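Local structure of cell division protein FtsX (Streptococcus pneumoniae, 6HE6) at residues S58-Y64 with N83-A88; R11-R17 with G111-D117. The protein forms, with FtsE, an ABC transporter of the cell division machinery and, through its large extracellular loop, interacts with the essential peptidoglycan hydrolase PcsB. One frame throughout, in Å; residues are numbered along the deposited sequence.

Interaction 1: residues S58-Y64 with N83-A88; sequences SSKEEQY and NPLYDA. With CAT (dodecane-trimethylamine), chain C.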
loop_
_atom_site.group_PDB
_atom_site.type_symbol
_atom_site.label_atom_id
_atom_site.label_comp_id
_atom_site.label_asym_id
_atom_site.label_seq_id
_atom_site.Cartn_x
_atom_site.Cartn_y
_atom_site.Cartn_z
ATOM N N SER A 58 -2.968 -2.968 0.587
ATOM C CA SER A 58 -4.322 -2.416 0.446
ATOM C C SER A 58 -4.443 -1.823 -0.955
ATOM O O SER A 58 -3.930 -0.732 -1.225
ATOM C CB SER A 58 -4.622 -1.358 1.515
ATOM O OG SER A 58 -5.767 -0.570 1.191
ATOM N N SER A 59 -5.118 -2.531 -1.847
ATOM C CA SER A 59 -5.219 -2.066 -3.221
ATOM C C SER A 59 -6.084 -0.805 -3.344
ATOM O O SER A 59 -6.949 -0.510 -2.504
ATOM C CB SER A 59 -5.843 -3.139 -4.089
ATOM O OG SER A 59 -7.234 -3.075 -3.890
ATOM N N LYS A 60 -5.897 -0.101 -4.459
ATOM C CA LYS A 60 -6.734 1.062 -4.735
ATOM C C LYS A 60 -8.205 0.672 -4.897
ATOM O O LYS A 60 -9.102 1.411 -4.468
ATOM C CB LYS A 60 -6.224 1.800 -5.978
ATOM C CG LYS A 60 -6.151 0.979 -7.266
ATOM C CD LYS A 60 -5.516 1.819 -8.406
ATOM C CE LYS A 60 -4.529 0.998 -9.240
ATOM N NZ LYS A 60 -5.190 -0.110 -10.015
ATOM N N GLU A 61 -8.474 -0.475 -5.522
ATOM C CA GLU A 61 -9.843 -0.976 -5.613
ATOM C C GLU A 61 -10.463 -1.087 -4.226
ATOM O O GLU A 61 -11.477 -0.448 -3.921
ATOM C CB GLU A 61 -9.845 -2.337 -6.316
ATOM C CG GLU A 61 -9.413 -2.259 -7.775
ATOM C CD GLU A 61 -7.928 -2.022 -7.965
ATOM O OE1 GLU A 61 -7.159 -2.244 -7.008
ATOM O OE2 GLU A 61 -7.533 -1.603 -9.077
ATOM N N GLU A 62 -9.816 -1.867 -3.357
ATOM C CA GLU A 62 -10.312 -2.075 -2.007
ATOM C C GLU A 62 -10.562 -0.748 -1.287
ATOM O O GLU A 62 -11.594 -0.587 -0.622
ATOM C CB GLU A 62 -9.300 -2.944 -1.262
ATOM C CG GLU A 62 -9.527 -3.141 0.202
ATOM C CD GLU A 62 -8.289 -3.715 0.865
ATOM O OE1 GLU A 62 -7.483 -4.372 0.161
ATOM O OE2 GLU A 62 -8.108 -3.488 2.080
ATOM N N GLN A 63 -9.648 0.230 -1.430
ATOM C CA GLN A 63 -9.824 1.516 -0.752
ATOM C C GLN A 63 -11.069 2.236 -1.231
ATOM O O GLN A 63 -11.699 2.961 -0.453
ATOM C CB GLN A 63 -8.613 2.438 -0.942
ATOM C CG GLN A 63 -7.341 1.960 -0.284
ATOM C CD GLN A 63 -6.146 2.870 -0.569
ATOM O OE1 GLN A 63 -6.234 4.096 -0.445
ATOM N NE2 GLN A 63 -5.027 2.263 -0.969
ATOM N N TYR A 64 -11.440 2.052 -2.502
ATOM C CA TYR A 64 -12.624 2.738 -2.998
ATOM C C TYR A 64 -13.897 2.040 -2.523
ATOM O O TYR A 64 -14.863 2.707 -2.148
ATOM C CB TYR A 64 -12.592 2.848 -4.526
ATOM C CG TYR A 64 -13.905 3.330 -5.087
ATOM C CD1 TYR A 64 -14.297 4.654 -4.925
ATOM C CD2 TYR A 64 -14.766 2.470 -5.756
ATOM C CE1 TYR A 64 -15.504 5.113 -5.417
ATOM C CE2 TYR A 64 -15.997 2.930 -6.260
ATOM C CZ TYR A 64 -16.345 4.251 -6.085
ATOM O OH TYR A 64 -17.547 4.731 -6.563
ATOM N N ASN A 83 -9.505 4.221 -11.704
ATOM C CA ASN A 83 -9.399 4.513 -10.277
ATOM C C ASN A 83 -8.197 5.424 -10.060
ATOM O O ASN A 83 -7.071 5.031 -10.384
ATOM C CB ASN A 83 -9.249 3.206 -9.468
ATOM C CG ASN A 83 -9.412 3.420 -7.988
ATOM O OD1 ASN A 83 -9.076 4.484 -7.465
ATOM N ND2 ASN A 83 -9.899 2.399 -7.289
ATOM N N PRO A 84 -8.378 6.646 -9.555
ATOM C CA PRO A 84 -7.240 7.553 -9.350
ATOM C C PRO A 84 -6.485 7.356 -8.045
ATOM O O PRO A 84 -5.487 8.053 -7.827
ATOM C CB PRO A 84 -7.907 8.935 -9.363
ATOM C CG PRO A 84 -9.256 8.686 -8.802
ATOM C CD PRO A 84 -9.666 7.316 -9.315
ATOM N N LEU A 85 -6.937 6.456 -7.178
ATOM C CA LEU A 85 -6.278 6.238 -5.896
ATOM C C LEU A 85 -4.997 5.423 -6.083
ATOM O O LEU A 85 -4.730 4.868 -7.149
ATOM C CB LEU A 85 -7.226 5.545 -4.918
ATOM C CG LEU A 85 -8.589 6.214 -4.696
ATOM C CD1 LEU A 85 -9.462 5.406 -3.727
ATOM C CD2 LEU A 85 -8.407 7.658 -4.197
ATOM N N TYR A 86 -4.200 5.357 -5.022
ATOM C CA TYR A 86 -2.897 4.700 -5.041
ATOM C C TYR A 86 -2.961 3.419 -4.228
ATOM O O TYR A 86 -3.462 3.433 -3.097
ATOM C CB TYR A 86 -1.817 5.613 -4.457
ATOM C CG TYR A 86 -1.344 6.717 -5.365
ATOM C CD1 TYR A 86 -2.240 7.631 -5.910
ATOM C CD2 TYR A 86 0.005 6.856 -5.668
ATOM C CE1 TYR A 86 -1.810 8.644 -6.743
ATOM C CE2 TYR A 86 0.444 7.867 -6.500
ATOM C CZ TYR A 86 -0.470 8.756 -7.033
ATOM O OH TYR A 86 -0.041 9.763 -7.861
ATOM N N ASP A 87 -2.456 2.314 -4.795
ATOM C CA ASP A 87 -2.124 1.136 -3.998
ATOM C C ASP A 87 -1.254 1.540 -2.818
ATOM O O ASP A 87 -0.457 2.482 -2.902
ATOM C CB ASP A 87 -1.373 0.093 -4.833
ATOM C CG ASP A 87 -2.241 -0.565 -5.886
ATOM O OD1 ASP A 87 -3.483 -0.394 -5.846
ATOM O OD2 ASP A 87 -1.672 -1.270 -6.745
ATOM N N ALA A 88 -1.381 0.809 -1.715
ATOM C CA ALA A 88 -0.722 1.221 -0.490
ATOM C C ALA A 88 -0.353 -0.002 0.332
ATOM O O ALA A 88 -0.972 -1.061 0.216
ATOM C CB ALA A 88 -1.615 2.165 0.334
HETATM C C1 CAT C . -13.630 4.415 -10.326
HETATM C C2 CAT C . -14.182 5.238 -9.151
HETATM C C3 CAT C . -13.093 6.136 -8.540
HETATM C C4 CAT C . -13.668 7.380 -7.839
HETATM C C5 CAT C . -12.529 8.159 -7.159
HETATM C C6 CAT C . -12.923 9.570 -6.690
HETATM C C7 CAT C . -11.981 10.587 -7.342
HETATM C C8 CAT C . -11.788 11.879 -6.541
HETATM C C9 CAT C . -10.345 12.345 -6.764
HETATM C C10 CAT C . -10.152 13.815 -6.397
HETATM C C11 CAT C . -8.791 13.972 -5.710
HETATM C C12 CAT C . -7.991 15.099 -6.363
HETATM C CA1 CAT C . -13.273 2.224 -11.255
HETATM C CB1 CAT C . -13.445 2.533 -8.907
HETATM C CC1 CAT C . -15.361 2.772 -10.320
HETATM N NE1 CAT C . -13.929 2.994 -10.199
#
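Where strand 52-58 passes into helix 60-70, the chain packs on the irregular run entering strand 88-93, through hydrogen bonds to backbone atoms and a small apolar patch. Ser58 and Ala88 form an antiparallel hydrogen-bonded pair (Ser58 N to Ala88 O 2.8 Å, Ala88 N to Ser58 O 3.0 Å). Ser59, the N-cap, turns the chain into the helix: its OG accepts from Glu62 N (2.9 Å). Lys60 N, in the first turn where backbone NH groups lack helical acceptors, donates to Asp87 OD1 (2.8 Å), so a carboxylate suits this place. Lys60 lies over Leu85, its NZ salt-bridged to Glu61 OE2 (2.9 Å). Gln63 is long enough to give NE2 to Ser58 O (3.2 Å) and, weakly, Tyr86 O (2.9 Å). Asn83 ND2 donates weakly to Lys60 O (3.1 Å) while its OD1 accepts from Leu85 N (2.9 Å), an Asx turn; Leu85 CD1 rests on Tyr64 CB (4.1 Å). Tyr64, Asn83 and Pro84 line the dodecane-trimethylamine pocket, Tyr64 CD2 3.4 Å from ligand CB1 on the trimethylammonium head. Lys18 makes a cation-pi contact with Tyr86; Asp87 is backbone hydrogen-bonded to Ile16, and Ala88 touches Val13 and Tyr15 of neighbouring strand 11-16.

Interaction 2: residues R11-R17 with G111-D117; sequences RVVVYIR and GVSEVQD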
loop_
_atom_site.group_PDB
_atom_site.type_symbol
_atom_site.label_atom_id
_atom_site.label_comp_id
_atom_site.label_asym_id
_atom_site.label_seq_id
_atom_site.Cartn_x
_atom_site.Cartn_y
_atom_site.Cartn_z
ATOM N N ARG A 11 0.138 3.275 13.058
ATOM C CA ARG A 11 -0.120 2.985 11.657
ATOM C C ARG A 11 0.646 3.970 10.783
ATOM O O ARG A 11 0.665 5.176 11.059
ATOM C CB ARG A 11 -1.623 3.041 11.387
ATOM C CG ARG A 11 -2.052 2.879 9.944
ATOM C CD ARG A 11 -3.123 3.903 9.596
ATOM N NE ARG A 11 -2.509 5.184 9.256
ATOM C CZ ARG A 11 -2.541 6.262 10.034
ATOM N NH1 ARG A 11 -3.168 6.220 11.203
ATOM N NH2 ARG A 11 -1.941 7.383 9.644
ATOM N N VAL A 12 1.314 3.448 9.758
ATOM C CA VAL A 12 1.905 4.258 8.704
ATOM C C VAL A 12 1.415 3.705 7.377
ATOM O O VAL A 12 1.404 2.487 7.172
ATOM C CB VAL A 12 3.446 4.262 8.748
ATOM C CG1 VAL A 12 4.001 4.985 7.547
ATOM C CG2 VAL A 12 3.946 4.934 10.007
ATOM N N VAL A 13 0.979 4.594 6.488
ATOM C CA VAL A 13 0.457 4.208 5.186
ATOM C C VAL A 13 1.488 4.607 4.148
ATOM O O VAL A 13 1.948 5.755 4.126
ATOM C CB VAL A 13 -0.907 4.860 4.890
ATOM C CG1 VAL A 13 -1.426 4.386 3.554
ATOM C CG2 VAL A 13 -1.897 4.533 5.979
ATOM N N VAL A 14 1.868 3.654 3.309
ATOM C CA VAL A 14 2.910 3.836 2.315
ATOM C C VAL A 14 2.269 3.683 0.944
ATOM O O VAL A 14 1.844 2.583 0.577
ATOM C CB VAL A 14 4.053 2.835 2.507
ATOM C CG1 VAL A 14 5.110 3.030 1.417
ATOM C CG2 VAL A 14 4.665 3.014 3.861
ATOM N N TYR A 15 2.202 4.777 0.182
ATOM C CA TYR A 15 1.566 4.777 -1.133
ATOM C C TYR A 15 2.576 4.454 -2.219
ATOM O O TYR A 15 3.698 4.962 -2.202
ATOM C CB TYR A 15 0.905 6.129 -1.416
ATOM C CG TYR A 15 -0.213 6.406 -0.464
ATOM C CD1 TYR A 15 -1.457 5.835 -0.653
ATOM C CD2 TYR A 15 -0.021 7.200 0.648
ATOM C CE1 TYR A 15 -2.486 6.058 0.234
ATOM C CE2 TYR A 15 -1.044 7.433 1.535
ATOM C CZ TYR A 15 -2.275 6.851 1.324
ATOM O OH TYR A 15 -3.299 7.085 2.204
ATOM N N ILE A 16 2.174 3.604 -3.163
ATOM C CA ILE A 16 3.068 3.069 -4.184
ATOM C C ILE A 16 2.882 3.888 -5.451
ATOM O O ILE A 16 1.750 4.275 -5.778
ATOM C CB ILE A 16 2.789 1.574 -4.453
ATOM C CG1 ILE A 16 2.954 0.751 -3.183
ATOM C CG2 ILE A 16 3.734 1.021 -5.526
ATOM C CD1 ILE A 16 2.149 -0.527 -3.202
ATOM N N ARG A 17 3.988 4.163 -6.163
ATOM C CA ARG A 17 3.916 4.869 -7.440
ATOM C C ARG A 17 2.954 4.159 -8.384
ATOM O O ARG A 17 2.910 2.928 -8.441
ATOM C CB ARG A 17 5.301 4.963 -8.101
ATOM C CG ARG A 17 6.270 5.945 -7.442
ATOM C CD ARG A 17 7.259 6.484 -8.450
ATOM N NE ARG A 17 6.557 7.118 -9.558
ATOM C CZ ARG A 17 6.999 7.146 -10.810
ATOM N NH1 ARG A 17 8.152 6.571 -11.122
ATOM N NH2 ARG A 17 6.285 7.743 -11.755
ATOM N N GLY A 111 10.033 3.432 -5.682
ATOM C CA GLY A 111 8.696 2.933 -5.876
ATOM C C GLY A 111 7.673 3.567 -4.956
ATOM O O GLY A 111 6.483 3.578 -5.292
ATOM N N VAL A 112 8.103 4.103 -3.813
ATOM C CA VAL A 112 7.193 4.763 -2.878
ATOM C C VAL A 112 6.859 6.151 -3.417
ATOM O O VAL A 112 7.757 6.959 -3.676
ATOM C CB VAL A 112 7.812 4.858 -1.475
ATOM C CG1 VAL A 112 7.039 5.857 -0.613
ATOM C CG2 VAL A 112 7.858 3.498 -0.812
ATOM N N SER A 113 5.565 6.437 -3.592
ATOM C CA SER A 113 5.141 7.754 -4.063
ATOM C C SER A 113 5.019 8.740 -2.914
ATOM O O SER A 113 5.514 9.866 -2.999
ATOM C CB SER A 113 3.808 7.662 -4.802
ATOM O OG SER A 113 3.195 8.939 -4.867
ATOM N N GLU A 114 4.369 8.326 -1.833
ATOM C CA GLU A 114 4.146 9.177 -0.679
ATOM C C GLU A 114 3.924 8.301 0.541
ATOM O O GLU A 114 3.573 7.129 0.427
ATOM C CB GLU A 114 2.947 10.099 -0.882
ATOM C CG GLU A 114 3.211 11.473 -0.354
ATOM C CD GLU A 114 4.018 12.277 -1.329
ATOM O OE1 GLU A 114 3.536 12.458 -2.466
ATOM O OE2 GLU A 114 5.138 12.702 -0.970
ATOM N N VAL A 115 4.125 8.890 1.711
ATOM C CA VAL A 115 3.928 8.200 2.980
ATOM C C VAL A 115 3.148 9.111 3.918
ATOM O O VAL A 115 3.491 10.288 4.081
ATOM C CB VAL A 115 5.264 7.774 3.621
ATOM C CG1 VAL A 115 6.261 8.913 3.583
ATOM C CG2 VAL A 115 5.045 7.336 5.049
ATOM N N GLN A 116 2.096 8.567 4.523
ATOM C CA GLN A 116 1.264 9.271 5.489
ATOM C C GLN A 116 1.516 8.700 6.881
ATOM O O GLN A 116 1.568 7.479 7.064
ATOM C CB GLN A 116 -0.217 9.138 5.111
ATOM C CG GLN A 116 -1.147 9.036 6.294
ATOM C CD GLN A 116 -2.589 8.780 5.907
ATOM O OE1 GLN A 116 -2.894 8.461 4.756
ATOM N NE2 GLN A 116 -3.482 8.864 6.886
ATOM N N ASP A 117 1.693 9.577 7.861
ATOM C CA ASP A 117 1.909 9.098 9.221
ATOM C C ASP A 117 0.723 9.442 10.115
ATOM O O ASP A 117 -0.288 9.966 9.641
ATOM C CB ASP A 117 3.207 9.671 9.803
ATOM C CG ASP A 117 3.158 11.176 9.983
ATOM O OD1 ASP A 117 2.186 11.814 9.519
ATOM O OD2 ASP A 117 4.096 11.723 10.599
#
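Gln116 and Tyr15, the residues most covered by this pairing of strands 11-16 and 112-116, lie on the same face of the sheet, where Tyr15 OH donates to Gln116 OE1 (2.9 Å). The tyrosine reaches along its neighbour strand, and the amide offers it an acceptor. Their backbones hold the register: Gln116 N to Val13 O is 2.8 Å, Val13 N to Gln116 O 3.0 Å and Tyr15 N to Glu114 O 2.7 Å. Tyr15 O then takes Ser113 N at 2.8 Å and, weakly, Glu114 N at 3.5 Å. Arg17, whose guanidinium pairs with Asp19, closes the ladder with its N on Gly111 O (2.7 Å). On the opposite face branched valines, well suited to strands, interlock: Val12 CG1 meets Val115 CG2, and Val14 CG1 meets Val112 CG2, both at 3.6 Å, beneath helices 99-107 and 41-47. The pair, with a classic beta bulge where Ser113 and Glu114 both face Tyr15, joins central strand 11-16 to edge strand 112-116 of a beta-alpha-beta-beta-alpha-beta, ferredoxin-like fold.

From the N terminus the chain first lays down strand 11-16, one of whose two neighbours, 112-116, comes at the C-terminal end, so interaction 2 closes a loop spanning nearly the whole domain. Interaction 1 is nested inside it: the chain leaves strand 52-58, runs through helix 60-70 and the following loop, and returns at 83-88 to begin strand 88-93. The sheet order 52-58, 88-93, 11-16, 112-116 places interaction 1 at the end of one edge pair and interaction 2 along the other edge. They meet where Asp87 O probably accepts a hydrogen bond from Ile16 N (2.9 Å). Together they tie both outermost strands, and helix 60-70, which gives Tyr64 to the ligand pocket, to the central pair.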